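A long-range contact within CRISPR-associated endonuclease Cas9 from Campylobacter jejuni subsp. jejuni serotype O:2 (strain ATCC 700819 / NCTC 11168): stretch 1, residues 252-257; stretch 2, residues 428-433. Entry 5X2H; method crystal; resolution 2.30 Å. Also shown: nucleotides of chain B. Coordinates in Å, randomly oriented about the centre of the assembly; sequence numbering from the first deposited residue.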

# COMPACT_ATOMS: atom_id res chain seq x y z
N CYS A 252 15.63 -13.84 12.53
CA CYS A 252 16.73 -13.61 13.46
C CYS A 252 17.97 -13.10 12.72
O CYS A 252 18.20 -13.43 11.55
CB CYS A 252 17.05 -14.90 14.21
SG CYS A 252 18.50 -14.84 15.28
N SER A 253 18.77 -12.29 13.42
CA SER A 253 19.99 -11.77 12.83
C SER A 253 21.01 -12.87 12.58
O SER A 253 21.75 -12.83 11.59
CB SER A 253 20.60 -10.70 13.75
OG SER A 253 19.68 -9.64 13.97
N PHE A 254 21.07 -13.86 13.48
CA PHE A 254 22.02 -14.96 13.37
C PHE A 254 21.47 -16.11 12.53
O PHE A 254 22.08 -16.52 11.54
CB PHE A 254 22.41 -15.47 14.76
CG PHE A 254 23.06 -14.43 15.63
CD1 PHE A 254 24.36 -14.01 15.36
CD2 PHE A 254 22.40 -13.89 16.71
CE1 PHE A 254 24.97 -13.06 16.16
CE2 PHE A 254 23.00 -12.94 17.52
CZ PHE A 254 24.29 -12.53 17.24
N PHE A 255 20.31 -16.63 12.92
CA PHE A 255 19.68 -17.78 12.26
C PHE A 255 18.54 -17.26 11.39
O PHE A 255 17.41 -17.09 11.85
CB PHE A 255 19.20 -18.79 13.29
CG PHE A 255 20.27 -19.24 14.25
CD1 PHE A 255 21.11 -20.29 13.93
CD2 PHE A 255 20.44 -18.60 15.47
CE1 PHE A 255 22.10 -20.70 14.81
CE2 PHE A 255 21.43 -19.00 16.35
CZ PHE A 255 22.26 -20.05 16.02
N THR A 256 18.85 -17.01 10.12
CA THR A 256 17.89 -16.39 9.21
C THR A 256 16.67 -17.26 8.96
O THR A 256 15.64 -16.75 8.49
CB THR A 256 18.57 -16.05 7.88
OG1 THR A 256 19.11 -17.25 7.31
CG2 THR A 256 19.69 -15.05 8.09
N ASP A 257 16.75 -18.55 9.26
CA ASP A 257 15.62 -19.46 9.07
C ASP A 257 14.71 -19.53 10.28
O ASP A 257 13.76 -20.32 10.28
CB ASP A 257 16.13 -20.86 8.72
CG ASP A 257 16.92 -20.89 7.43
OD1 ASP A 257 16.68 -20.02 6.56
OD2 ASP A 257 17.78 -21.79 7.27
P A B 4 20.84 -6.83 15.48
OP1 A B 4 19.78 -7.78 15.06
OP2 A B 4 20.84 -5.43 14.98
O5' A B 4 20.85 -6.77 17.08
C5' A B 4 20.96 -7.96 17.84
C4' A B 4 21.10 -7.69 19.32
O4' A B 4 22.35 -7.01 19.61
C3' A B 4 20.06 -6.77 19.94
O3' A B 4 18.80 -7.37 20.11
C2' A B 4 20.75 -6.36 21.23
O2' A B 4 20.74 -7.43 22.16
C1' A B 4 22.19 -6.17 20.74
N9 A B 4 22.40 -4.77 20.33
C8 A B 4 22.38 -4.22 19.08
N7 A B 4 22.57 -2.92 19.06
C5 A B 4 22.70 -2.59 20.41
C6 A B 4 22.92 -1.37 21.07
N6 A B 4 23.05 -0.20 20.44
N1 A B 4 23.01 -1.39 22.42
C2 A B 4 22.88 -2.57 23.05
N3 A B 4 22.67 -3.78 22.54
C4 A B 4 22.59 -3.72 21.20
P A B 3 23.69 -4.31 11.62
OP1 A B 3 22.78 -5.14 10.79
OP2 A B 3 23.28 -2.94 12.01
O5' A B 3 24.05 -5.11 12.96
C5' A B 3 24.41 -6.48 12.92
C4' A B 3 24.54 -7.07 14.30
O4' A B 3 25.75 -6.58 14.95
C3' A B 3 23.44 -6.74 15.29
O3' A B 3 22.26 -7.49 15.11
C2' A B 3 24.12 -6.99 16.63
O2' A B 3 24.22 -8.38 16.90
C1' A B 3 25.52 -6.45 16.34
N9 A B 3 25.61 -5.02 16.70
C8 A B 3 25.52 -3.93 15.87
N7 A B 3 25.61 -2.79 16.50
C5 A B 3 25.76 -3.15 17.83
C6 A B 3 25.91 -2.40 19.01
N6 A B 3 25.94 -1.06 19.02
N1 A B 3 26.04 -3.07 20.17
C2 A B 3 26.02 -4.41 20.15
N3 A B 3 25.88 -5.23 19.11
C4 A B 3 25.76 -4.53 17.97
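Stretch 2 (428-433) NLKVAI

This is a small contact between two irregular segments of one chain, joined by a single backbone hydrogen bond and otherwise packed through apolar side chains, chiefly Phe254 against Leu429. Neither stretch forms a regular helix or strand, and the touching residues are at least 174 positions apart in sequence. Together the two sides bury 323 Å².

Stretch 2 begins at Asn428, the first residue to leave helical geometry after a helix; its positive phi (57°) is a conformation asparagine tolerates better than most residues. From Leu429 to Ile433 the backbone is extended, with phi between -150° and -61° and psi between 118° and 149°. Stretch 1 is more tightly turned: Ser253 and Phe254 have helix-like angles, and Cys252 SG accepts hydrogen bonds from the amides of Phe254 (N to SG 3.3 Å, weak) and Phe255 (N to SG 3.5 Å). Of the CA atoms, those of Phe254 and Val431 are nearest across the two stretches, 4.7 Å apart.

The polar link is the amide of Ala432, which donates to the carbonyl of Ser253, with N to O 3.2 Å and a nearly straight N-H...O angle of 171°. Being a backbone bond, it requires no particular side chain of either residue. The small methyl of Ala432 points toward stretch 1 and fits beside Thr256, with CB 3.6 Å from Thr256 CG2; threonine can offer a methyl here while also carrying a hydroxyl.

Phe254 has the largest covered area of any residue in the contact. Its CA-to-CB bond runs sideways, but the m rotamer and the length of the side chain bring the ring nearer. Leu429 points toward stretch 1 and lies over one face of that ring. Its CD2 is 3.7 Å from Phe254 CG and makes an off-centre CH-pi contact, 4.2 Å from the ring centroid. At the ring edge, Phe254 CD1 comes within 3.4 Å of Lys430 O, so the polarised C-H rim of the aromatic meets a carbonyl oxygen. The same Leu429 CD2 lies 3.7 Å from Phe255 CZ: although the CA-to-CB bond of Phe255 points away from stretch 2, the end of its side chain comes nearer, and the one methyl CD2 of Leu429 touches both aromatics.

Lys430 directs its CB away and is modelled only to that atom, so its contribution here is mainly through the backbone. Val431 runs sideways, its CG2 3.7 Å from Ser253 O and 4.0 Å from C5' of A3 in chain B, a compact apolar side chain between protein and nucleotide.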

# COMPACT_ATOMS: atom_id res chain seq x y z
N ASN A 428 30.84 -18.33 19.21
CA ASN A 428 31.14 -18.20 17.79
C ASN A 428 29.87 -17.88 16.99
O ASN A 428 29.63 -18.44 15.92
CB ASN A 428 31.84 -19.44 17.24
CG ASN A 428 33.19 -19.67 17.87
OD1 ASN A 428 33.49 -20.76 18.37
ND2 ASN A 428 34.03 -18.64 17.87
N LEU A 429 29.05 -16.98 17.53
CA LEU A 429 27.85 -16.51 16.85
C LEU A 429 28.20 -15.28 16.02
O LEU A 429 28.62 -14.25 16.57
CB LEU A 429 26.75 -16.18 17.86
CG LEU A 429 25.73 -17.27 18.17
CD1 LEU A 429 24.93 -16.91 19.41
CD2 LEU A 429 24.79 -17.46 16.98
N LYS A 430 28.03 -15.38 14.71
CA LYS A 430 28.30 -14.29 13.79
C LYS A 430 27.03 -13.93 13.04
O LYS A 430 26.27 -14.82 12.63
CB LYS A 430 29.41 -14.65 12.80
N VAL A 431 26.80 -12.63 12.86
CA VAL A 431 25.64 -12.18 12.11
C VAL A 431 25.73 -12.70 10.68
O VAL A 431 26.81 -12.73 10.07
CB VAL A 431 25.54 -10.64 12.15
CG1 VAL A 431 26.83 -10.00 11.65
CG2 VAL A 431 24.34 -10.16 11.34
N ALA A 432 24.60 -13.15 10.15
CA ALA A 432 24.57 -13.71 8.81
C ALA A 432 24.88 -12.63 7.78
O ALA A 432 24.38 -11.51 7.85
CB ALA A 432 23.21 -14.34 8.53
N ILE A 433 25.72 -12.99 6.81
CA ILE A 433 26.10 -12.08 5.73
C ILE A 433 26.40 -12.92 4.50
O ILE A 433 26.84 -14.07 4.60
CB ILE A 433 27.31 -11.19 6.13
CG1 ILE A 433 27.50 -10.05 5.13
CG2 ILE A 433 28.58 -12.02 6.25
CD1 ILE A 433 28.62 -9.10 5.49